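Local structure of glycerol-3-phosphate dehydrogenase [NAD(+)] (6IUY) at residues A346-A351 with S435-L440; V373-L378 with I402-L407; I426-R431 with L450-P455. The protein probably catalyses the NAD-dependent interconversion of sn-glycerol 3-phosphate and dihydroxyacetone phosphate, and carries a second, haloacid dehalogenase-like domain in the same chain. All coordinates share one frame; numbering follows the deposited sequence.

Contact 1: residues A346-A351 with S435-L440; sequences ALIFCA and SLWQQL. With NAD (nicotinamide-adenine-dinucleotide), chain C.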
loop_
_atom_site.group_PDB
_atom_site.type_symbol
_atom_site.label_atom_id
_atom_site.label_comp_id
_atom_site.label_asym_id
_atom_site.label_seq_id
_atom_site.Cartn_x
_atom_site.Cartn_y
_atom_site.Cartn_z
ATOM N N ALA A 346 -18.203 19.213 19.178
ATOM C CA ALA A 346 -17.659 18.345 18.146
ATOM C C ALA A 346 -18.145 18.806 16.781
ATOM O O ALA A 346 -19.318 18.674 16.479
ATOM C CB ALA A 346 -18.072 16.903 18.407
ATOM N N LEU A 347 -17.250 19.361 15.975
ATOM C CA LEU A 347 -17.604 19.821 14.633
ATOM C C LEU A 347 -17.140 18.861 13.541
ATOM O O LEU A 347 -15.951 18.576 13.445
ATOM C CB LEU A 347 -16.985 21.197 14.346
ATOM C CG LEU A 347 -17.538 22.469 14.977
ATOM C CD1 LEU A 347 -16.736 23.674 14.475
ATOM C CD2 LEU A 347 -19.004 22.617 14.606
ATOM N N ILE A 348 -18.072 18.409 12.705
ATOM C CA ILE A 348 -17.761 17.626 11.526
ATOM C C ILE A 348 -17.867 18.523 10.292
ATOM O O ILE A 348 -18.912 19.098 10.007
ATOM C CB ILE A 348 -18.704 16.404 11.408
ATOM C CG1 ILE A 348 -18.617 15.562 12.670
ATOM C CG2 ILE A 348 -18.337 15.530 10.219
ATOM C CD1 ILE A 348 -19.737 14.577 12.833
ATOM N N PHE A 349 -16.766 18.677 9.570
ATOM C CA PHE A 349 -16.804 19.448 8.347
ATOM C C PHE A 349 -16.934 18.491 7.148
ATOM O O PHE A 349 -16.059 17.654 6.926
ATOM C CB PHE A 349 -15.568 20.340 8.235
ATOM C CG PHE A 349 -15.572 21.499 9.205
ATOM C CD1 PHE A 349 -16.256 22.674 8.905
ATOM C CD2 PHE A 349 -14.903 21.415 10.420
ATOM C CE1 PHE A 349 -16.284 23.750 9.808
ATOM C CE2 PHE A 349 -14.917 22.493 11.324
ATOM C CZ PHE A 349 -15.615 23.659 11.009
ATOM N N CYS A 350 -18.041 18.608 6.402
ATOM C CA CYS A 350 -18.326 17.760 5.238
ATOM C C CYS A 350 -19.112 18.514 4.165
ATOM O O CYS A 350 -20.290 18.272 3.962
ATOM C CB CYS A 350 -19.091 16.508 5.651
ATOM S SG CYS A 350 -19.115 15.215 4.364
ATOM N N ALA A 351 -18.456 19.443 3.479
ATOM C CA ALA A 351 -19.112 20.202 2.423
ATOM C C ALA A 351 -18.198 20.177 1.218
ATOM O O ALA A 351 -16.998 20.076 1.406
ATOM C CB ALA A 351 -19.384 21.644 2.877
ATOM N N SER A 435 -10.068 8.675 19.829
ATOM C CA SER A 435 -10.996 7.876 20.616
ATOM C C SER A 435 -12.456 8.373 20.519
ATOM O O SER A 435 -13.398 7.580 20.372
ATOM C CB SER A 435 -10.543 7.869 22.081
ATOM O OG SER A 435 -11.547 7.292 22.903
ATOM N N LEU A 436 -12.636 9.684 20.640
ATOM C CA LEU A 436 -13.945 10.322 20.505
ATOM C C LEU A 436 -14.536 10.082 19.113
ATOM O O LEU A 436 -15.635 9.548 18.970
ATOM C CB LEU A 436 -13.816 11.829 20.769
ATOM C CG LEU A 436 -15.100 12.666 20.862
ATOM C CD1 LEU A 436 -15.799 12.416 22.190
ATOM C CD2 LEU A 436 -14.807 14.160 20.663
ATOM N N TRP A 437 -13.785 10.461 18.084
ATOM C CA TRP A 437 -14.233 10.262 16.709
ATOM C C TRP A 437 -14.570 8.805 16.392
ATOM O O TRP A 437 -15.566 8.523 15.712
ATOM C CB TRP A 437 -13.181 10.785 15.741
ATOM C CG TRP A 437 -13.004 12.258 15.834
ATOM C CD1 TRP A 437 -11.837 12.937 15.997
ATOM C CD2 TRP A 437 -14.044 13.252 15.795
ATOM N NE1 TRP A 437 -12.081 14.294 16.034
ATOM C CE2 TRP A 437 -13.428 14.503 15.924
ATOM C CE3 TRP A 437 -15.428 13.193 15.644
ATOM C CZ2 TRP A 437 -14.158 15.694 15.915
ATOM C CZ3 TRP A 437 -16.144 14.375 15.614
ATOM C CH2 TRP A 437 -15.512 15.604 15.759
ATOM N N GLN A 438 -13.768 7.868 16.888
ATOM C CA GLN A 438 -14.038 6.471 16.588
ATOM C C GLN A 438 -15.347 6.038 17.197
ATOM O O GLN A 438 -16.135 5.330 16.552
ATOM C CB GLN A 438 -12.914 5.557 17.077
ATOM C CG GLN A 438 -13.179 4.082 16.764
ATOM C CD GLN A 438 -12.003 3.177 17.138
ATOM O OE1 GLN A 438 -11.174 3.525 17.981
ATOM N NE2 GLN A 438 -11.934 2.017 16.510
ATOM N N GLN A 439 -15.587 6.447 18.442
ATOM C CA GLN A 439 -16.851 6.135 19.104
ATOM C C GLN A 439 -18.007 6.790 18.340
ATOM O O GLN A 439 -19.065 6.210 18.213
ATOM C CB GLN A 439 -16.839 6.585 20.580
ATOM C CG GLN A 439 -18.183 6.372 21.313
ATOM C CD GLN A 439 -18.110 6.659 22.828
ATOM O OE1 GLN A 439 -17.048 7.010 23.362
ATOM N NE2 GLN A 439 -19.243 6.508 23.517
ATOM N N LEU A 440 -17.784 7.980 17.794
ATOM C CA LEU A 440 -18.851 8.675 17.071
ATOM C C LEU A 440 -19.205 8.001 15.725
ATOM O O LEU A 440 -20.381 7.733 15.442
ATOM C CB LEU A 440 -18.449 10.129 16.846
ATOM C CG LEU A 440 -19.538 11.141 16.507
ATOM C CD1 LEU A 440 -20.656 11.089 17.545
ATOM C CD2 LEU A 440 -18.923 12.533 16.416
HETATM P PA NAD C . -22.577 16.831 -2.566
HETATM O O1A NAD C . -23.750 15.954 -2.408
HETATM O O2A NAD C . -21.613 16.399 -3.663
HETATM O O5B NAD C . -23.038 18.350 -2.926
HETATM C C5B NAD C . -24.344 18.816 -2.554
HETATM C C4B NAD C . -24.217 19.948 -1.504
HETATM O O4B NAD C . -23.674 21.001 -2.052
HETATM C C3B NAD C . -25.615 20.409 -1.081
HETATM O O3B NAD C . -25.969 19.953 0.142
HETATM C C2B NAD C . -25.521 21.946 -1.067
HETATM O O2B NAD C . -26.136 22.448 0.200
HETATM C C1B NAD C . -24.255 22.181 -1.137
HETATM N N9A NAD C . -24.044 23.432 -1.732
HETATM C C8A NAD C . -24.407 23.858 -2.964
HETATM N N7A NAD C . -23.988 25.137 -3.089
HETATM C C5A NAD C . -23.385 25.514 -1.930
HETATM C C6A NAD C . -22.806 26.699 -1.514
HETATM N N6A NAD C . -22.702 27.903 -2.265
HETATM N N1A NAD C . -22.257 26.786 -0.295
HETATM C C2A NAD C . -22.289 25.704 0.534
HETATM N N3A NAD C . -22.866 24.547 0.137
HETATM C C4A NAD C . -23.411 24.458 -1.096
HETATM O O3 NAD C . -21.803 16.863 -1.159
HETATM P PN NAD C . -21.191 15.617 -0.358
HETATM O O1N NAD C . -21.587 14.302 -1.006
HETATM O O2N NAD C . -21.652 15.624 1.082
HETATM O O5D NAD C . -19.620 15.727 -0.472
HETATM C C5D NAD C . -18.905 16.748 0.197
HETATM C C4D NAD C . -17.479 16.229 0.428
HETATM O O4D NAD C . -17.503 14.950 0.757
HETATM C C3D NAD C . -16.714 16.315 -0.878
HETATM O O3D NAD C . -15.512 16.869 -0.641
HETATM C C2D NAD C . -16.553 14.842 -1.348
HETATM O O2D NAD C . -15.333 14.777 -2.195
HETATM C C1D NAD C . -16.480 14.172 -0.233
HETATM N N1N NAD C . -16.899 12.787 -0.308
HETATM C C2N NAD C . -18.026 12.391 -0.997
HETATM C C3N NAD C . -18.390 11.046 -1.036
HETATM C C7N NAD C . -19.644 10.640 -1.842
HETATM O O7N NAD C . -19.836 9.476 -2.134
HETATM N N7N NAD C . -20.581 11.668 -2.220
HETATM C C4N NAD C . -17.640 10.089 -0.386
HETATM C C5N NAD C . -16.525 10.482 0.333
HETATM C C6N NAD C . -16.174 11.832 0.370
#

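Contact 2: residues V373-L378 with I402-L407; sequences VKAISL and IDCSVL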
loop_
_atom_site.group_PDB
_atom_site.type_symbol
_atom_site.label_atom_id
_atom_site.label_comp_id
_atom_site.label_asym_id
_atom_site.label_seq_id
_atom_site.Cartn_x
_atom_site.Cartn_y
_atom_site.Cartn_z
ATOM N N VAL A 373 -12.847 23.274 20.970
ATOM C CA VAL A 373 -13.724 22.463 20.133
ATOM C C VAL A 373 -12.916 21.435 19.342
ATOM O O VAL A 373 -11.850 21.748 18.834
ATOM C CB VAL A 373 -14.551 23.326 19.148
ATOM C CG1 VAL A 373 -13.638 24.137 18.268
ATOM C CG2 VAL A 373 -15.413 22.437 18.275
ATOM N N LYS A 374 -13.432 20.217 19.236
ATOM C CA LYS A 374 -12.787 19.193 18.414
ATOM C C LYS A 374 -13.381 19.271 16.999
ATOM O O LYS A 374 -14.603 19.384 16.842
ATOM C CB LYS A 374 -12.983 17.792 19.009
ATOM C CG LYS A 374 -12.617 17.643 20.496
ATOM C CD LYS A 374 -11.112 17.760 20.737
ATOM C CE LYS A 374 -10.751 17.679 22.219
ATOM N NZ LYS A 374 -11.504 16.611 22.965
ATOM N N ALA A 375 -12.531 19.237 15.978
ATOM C CA ALA A 375 -13.018 19.230 14.600
ATOM C C ALA A 375 -12.579 17.956 13.865
ATOM O O ALA A 375 -11.527 17.383 14.163
ATOM C CB ALA A 375 -12.530 20.458 13.861
ATOM N N ILE A 376 -13.388 17.518 12.906
ATOM C CA ILE A 376 -12.932 16.518 11.939
ATOM C C ILE A 376 -13.459 16.879 10.568
ATOM O O ILE A 376 -14.554 17.412 10.434
ATOM C CB ILE A 376 -13.378 15.099 12.310
ATOM C CG1 ILE A 376 -12.716 14.061 11.391
ATOM C CG2 ILE A 376 -14.897 14.998 12.285
ATOM C CD1 ILE A 376 -12.830 12.600 11.897
ATOM N N SER A 377 -12.662 16.596 9.551
ATOM C CA SER A 377 -13.024 16.897 8.174
ATOM C C SER A 377 -13.207 15.615 7.378
ATOM O O SER A 377 -12.400 14.684 7.471
ATOM C CB SER A 377 -11.948 17.770 7.537
ATOM O OG SER A 377 -12.211 17.954 6.161
ATOM N N LEU A 378 -14.296 15.552 6.626
ATOM C CA LEU A 378 -14.588 14.441 5.737
ATOM C C LEU A 378 -14.367 14.873 4.291
ATOM O O LEU A 378 -14.613 14.112 3.359
ATOM C CB LEU A 378 -16.032 13.973 5.933
ATOM C CG LEU A 378 -16.315 12.949 7.028
ATOM C CD1 LEU A 378 -15.745 13.391 8.379
ATOM C CD2 LEU A 378 -17.806 12.709 7.127
ATOM N N ILE A 402 -8.239 25.583 15.779
ATOM C CA ILE A 402 -8.469 24.324 16.461
ATOM C C ILE A 402 -7.816 23.162 15.710
ATOM O O ILE A 402 -7.534 23.248 14.507
ATOM C CB ILE A 402 -9.960 24.043 16.615
ATOM C CG1 ILE A 402 -10.644 24.113 15.254
ATOM C CG2 ILE A 402 -10.606 25.048 17.577
ATOM C CD1 ILE A 402 -12.088 23.666 15.304
ATOM N N ASP A 403 -7.594 22.065 16.422
ATOM C CA ASP A 403 -6.996 20.893 15.807
ATOM C C ASP A 403 -8.050 20.143 15.011
ATOM O O ASP A 403 -9.216 20.107 15.396
ATOM C CB ASP A 403 -6.348 19.997 16.859
ATOM C CG ASP A 403 -4.974 20.503 17.267
ATOM O OD1 ASP A 403 -3.955 19.959 16.779
ATOM O OD2 ASP A 403 -4.917 21.476 18.052
ATOM N N CYS A 404 -7.642 19.563 13.886
ATOM C CA CYS A 404 -8.610 18.940 12.994
ATOM C C CYS A 404 -8.138 17.582 12.489
ATOM O O CYS A 404 -7.136 17.489 11.785
ATOM C CB CYS A 404 -8.910 19.870 11.822
ATOM S SG CYS A 404 -10.272 19.302 10.746
ATOM N N SER A 405 -8.871 16.542 12.869
ATOM C CA SER A 405 -8.648 15.198 12.359
ATOM C C SER A 405 -9.268 15.061 10.957
ATOM O O SER A 405 -9.887 16.011 10.463
ATOM C CB SER A 405 -9.266 14.171 13.308
ATOM O OG SER A 405 -8.747 14.309 14.617
ATOM N N VAL A 406 -9.112 13.890 10.330
ATOM C CA VAL A 406 -9.805 13.576 9.083
ATOM C C VAL A 406 -10.378 12.177 9.107
ATOM O O VAL A 406 -9.921 11.303 9.863
ATOM C CB VAL A 406 -8.898 13.686 7.854
ATOM C CG1 VAL A 406 -8.385 15.120 7.686
ATOM C CG2 VAL A 406 -7.755 12.634 7.920
ATOM N N LEU A 407 -11.408 11.972 8.294
ATOM C CA LEU A 407 -11.937 10.640 8.076
ATOM C C LEU A 407 -11.861 10.416 6.579
ATOM O O LEU A 407 -12.538 11.109 5.822
ATOM C CB LEU A 407 -13.371 10.502 8.594
ATOM C CG LEU A 407 -14.135 9.174 8.483
ATOM C CD1 LEU A 407 -15.346 9.224 9.389
ATOM C CD2 LEU A 407 -14.601 8.899 7.062
HETATM O O HOH W 1 -9.744 16.443 16.345
HETATM O O HOH W 2 -14.431 11.473 4.129
#

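Contact 3: residues I426-R431 with L450-P455; sequences IAYANR and LLADVP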
loop_
_atom_site.group_PDB
_atom_site.type_symbol
_atom_site.label_atom_id
_atom_site.label_comp_id
_atom_site.label_asym_id
_atom_site.label_seq_id
_atom_site.Cartn_x
_atom_site.Cartn_y
_atom_site.Cartn_z
ATOM N N ILE A 426 -9.633 6.917 10.306
ATOM C CA ILE A 426 -9.677 8.223 10.947
ATOM C C ILE A 426 -8.276 8.590 11.379
ATOM O O ILE A 426 -7.690 7.916 12.211
ATOM C CB ILE A 426 -10.645 8.262 12.154
ATOM C CG1 ILE A 426 -12.082 8.453 11.648
ATOM C CG2 ILE A 426 -10.266 9.401 13.093
ATOM C CD1 ILE A 426 -13.148 8.574 12.748
ATOM N N ALA A 427 -7.734 9.654 10.798
ATOM C CA ALA A 427 -6.407 10.108 11.153
ATOM C C ALA A 427 -6.527 11.234 12.167
ATOM O O ALA A 427 -7.012 12.311 11.832
ATOM C CB ALA A 427 -5.656 10.560 9.926
ATOM N N TYR A 428 -6.086 10.978 13.398
ATOM C CA TYR A 428 -6.349 11.885 14.518
ATOM C C TYR A 428 -5.274 12.944 14.681
ATOM O O TYR A 428 -4.090 12.705 14.411
ATOM C CB TYR A 428 -6.515 11.096 15.828
ATOM C CG TYR A 428 -5.395 10.126 16.157
ATOM C CD1 TYR A 428 -4.134 10.583 16.545
ATOM C CD2 TYR A 428 -5.601 8.749 16.100
ATOM C CE1 TYR A 428 -3.115 9.694 16.851
ATOM C CE2 TYR A 428 -4.585 7.855 16.417
ATOM C CZ TYR A 428 -3.352 8.337 16.790
ATOM O OH TYR A 428 -2.347 7.452 17.091
ATOM N N ALA A 429 -5.703 14.124 15.123
ATOM C CA ALA A 429 -4.806 15.245 15.355
ATOM C C ALA A 429 -3.939 14.953 16.568
ATOM O O ALA A 429 -2.771 15.329 16.627
ATOM C CB ALA A 429 -5.613 16.542 15.555
ATOM N N ASN A 430 -4.555 14.291 17.538
ATOM C CA ASN A 430 -3.896 13.793 18.730
ATOM C C ASN A 430 -4.714 12.611 19.202
ATOM O O ASN A 430 -5.846 12.442 18.761
ATOM C CB ASN A 430 -3.795 14.876 19.803
ATOM C CG ASN A 430 -5.021 15.748 19.847
ATOM O OD1 ASN A 430 -6.088 15.313 20.291
ATOM N ND2 ASN A 430 -4.888 16.984 19.362
ATOM N N ARG A 431 -4.156 11.787 20.077
ATOM C CA ARG A 431 -4.770 10.505 20.427
ATOM C C ARG A 431 -6.108 10.605 21.152
ATOM O O ARG A 431 -6.928 9.682 21.076
ATOM C CB ARG A 431 -3.813 9.684 21.298
ATOM C CG ARG A 431 -2.915 8.723 20.530
ATOM C CD ARG A 431 -1.830 8.156 21.437
ATOM N NE ARG A 431 -0.956 7.216 20.739
ATOM C CZ ARG A 431 0.188 6.757 21.238
ATOM N NH1 ARG A 431 0.598 7.167 22.435
ATOM N NH2 ARG A 431 0.931 5.901 20.539
ATOM N N LEU A 450 -7.753 3.602 13.329
ATOM C CA LEU A 450 -7.083 4.839 13.769
ATOM C C LEU A 450 -5.632 4.902 13.317
ATOM O O LEU A 450 -4.881 3.939 13.415
ATOM C CB LEU A 450 -7.145 5.003 15.296
ATOM C CG LEU A 450 -8.509 5.254 15.937
ATOM C CD1 LEU A 450 -8.365 5.403 17.447
ATOM C CD2 LEU A 450 -9.211 6.472 15.366
ATOM N N LEU A 451 -5.243 6.066 12.823
ATOM C CA LEU A 451 -3.934 6.255 12.244
ATOM C C LEU A 451 -3.459 7.595 12.714
ATOM O O LEU A 451 -4.277 8.495 12.880
ATOM C CB LEU A 451 -3.989 6.229 10.722
ATOM C CG LEU A 451 -3.550 4.983 9.977
ATOM C CD1 LEU A 451 -4.227 3.787 10.554
ATOM C CD2 LEU A 451 -3.913 5.151 8.513
ATOM N N ALA A 452 -2.153 7.751 12.907
ATOM C CA ALA A 452 -1.633 9.049 13.294
ATOM C C ALA A 452 -1.343 9.934 12.076
ATOM O O ALA A 452 -1.223 11.154 12.223
ATOM C CB ALA A 452 -0.399 8.883 14.137
ATOM N N ASP A 453 -1.265 9.339 10.878
ATOM C CA ASP A 453 -0.791 10.062 9.680
ATOM C C ASP A 453 -1.858 10.940 9.005
ATOM O O ASP A 453 -2.384 10.576 7.941
ATOM C CB ASP A 453 -0.234 9.069 8.629
ATOM C CG ASP A 453 0.451 9.774 7.456
ATOM O OD1 ASP A 453 0.442 11.025 7.403
ATOM O OD2 ASP A 453 1.003 9.085 6.573
ATOM N N VAL A 454 -2.151 12.106 9.581
ATOM C CA VAL A 454 -3.190 12.973 9.020
ATOM C C VAL A 454 -2.790 13.531 7.644
ATOM O O VAL A 454 -3.611 13.588 6.727
ATOM C CB VAL A 454 -3.537 14.165 9.965
ATOM C CG1 VAL A 454 -4.374 15.205 9.222
ATOM C CG2 VAL A 454 -4.288 13.685 11.209
ATOM N N PRO A 455 -1.531 13.953 7.490
ATOM C CA PRO A 455 -1.169 14.465 6.164
ATOM C C PRO A 455 -1.240 13.403 5.046
ATOM O O PRO A 455 -1.516 13.758 3.903
ATOM C CB PRO A 455 0.269 14.980 6.351
ATOM C CG PRO A 455 0.714 14.532 7.694
ATOM C CD PRO A 455 -0.490 14.198 8.509
#

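Contact 1: residues A346-A351 with S435-L440
Trp437 reaches from helix 431-441 to Ala346, Leu347 and Ile348, so that a helix packs on a central strand of the Rossmann-type nucleotide-binding domain. The axes of 346-349 and 435-440 pass 11.2 Å apart at 68°, a separation bridged mainly by side chains, with no hydrogen bond between the two segments. The apolar contacts centre on the six-membered part of the indole. Its CH2 lies 3.9 Å from Ala346 CB, and Trp437 CZ3 meets Ile348 CG1 at 4.0 Å, the two side chains passing one another in opposed senses. With CG beside the backbone N and opposite the carbonyl carbon (chi1 -65°), the indole swings from the helix to the strand. Further along, Ile348 CD1 and Leu440 CD2 touch at 4.2 Å, methyl against methyl, which ties the next helical turn to the same isoleucine. One polar atom joins this apolar set: Leu347 O stands 3.8 Å from Trp437 CH2, at an oblique approach to the ring. Trp437 also touches Ile376 of the neighbouring strand 374-377, and Ile348 packs on Val275 of helix 266-282. Past the strand's end the chain meets the cofactor: Cys350 SG is 4.0 Å from O4D of the NAD, and Ala351 C approaches its ribose carbon C5D to 3.6 Å.

Contact 2: residues V373-L378 with I402-L407
Ser377 takes both strand-pairing roles, its N donating to Ser405 O at 3.0 Å and its O accepting from Leu407 N, the two bonds similarly straight (N-H...O 156° and 159°). Ser405 N in turn binds Ala375 O at 3.1 Å, while the bond from Ala375 N to Asp403 O is weak, so the ladder slackens toward its start. On the face of Ala375 and Ser377, Cys404 SG lies between the two residues, 3.9 Å from Ser377 CB. On the other face Ile376, its CG1 opposite the backbone N (chi1 -172°), extends CD1 to Leu407 CB at 4.0 Å, and Leu378 CD1 meets the same CB at 3.7 Å. Ala375 CB touches Ile402 CD1 at 3.5 Å. Two waters form the next shell: one bridges Ala375 O and Ser405 OG, the other donates to both Leu378 O and Leu407 O. Ser405 OG is further fixed by Ala429 N. Trp437 packs against Ser405, and helix 392-400 against Ser377, Cys404 and Val406 on the other side. Leu378 touches NAD, which places the cofactor at this end of the strands. Parallel strands flanked by helices on both faces are the mark of a Rossmann-type dinucleotide-binding sheet.

Contact 3: residues I426-R431 with L450-P455
Ile426 and Leu450, then Ala427 and Leu451, pair as parallel strands with CA atoms 5.1 and 4.7 Å apart, held where Leu451 N donates to Ile426 O and Tyr428 N to Leu451 O, the latter almost in line with the carbonyl (C=O...N 174°). Tyr428 then supplies the main side-chain contact. Its CG sits between the backbone N and the carbonyl carbon (chi1 52°), which turns the ring back over the second segment: Ala452 CA lies over one face, 4.2 Å from the ring centroid in a CH-pi contact, and Leu451 O is above the same face near the rim. Leu450 CB comes in at the ring edge, 4.0 Å from Tyr428 CE2, while Arg431 CA lies over the opposite face. Replacing Tyr428 by a serine would probably leave Ala452 CA without its aromatic face and open a gap beside Leu450 CB. The Ile426 and Leu450 side chains point the same way, with Ile426 CG2 3.9 Å from Leu450 CD2. On the other sheet face, Val454 CG2 meets Ala427 CB at 3.6 Å. Asp453, between strand and helix, is the N-cap of helix 454-477: its OD1 takes Gly456 N, and its OD2 is held by Thr510 and Arg507 N. The parallel pairing of strands 422-427 and 446-451, joined through helix 431-441, makes a beta-alpha-beta unit at the sheet's edge.

In the fold
All three contacts reach the same mixed sheet, but at different depths. Contacts 1 and 2 are buried; contact 3, at the outer strand 446-451, is partly exposed. Contact 1 joins a helix to a strand through apolar side chains and has no cross-segment hydrogen bond, whereas contact 2 is a parallel ladder of backbone bonds and contact 3 a short parallel pairing extended by the Tyr428 ring and the start of a helix. Helix 431-441 is common ground, touching the strands of all three. The sheet runs on between them, Phe349 probably bonding to Ile376 and Val406 to Ala427, the latter across the antiparallel step. NAD meets contacts 1 and 2, and is about 12 Å from the side chain of Ile426.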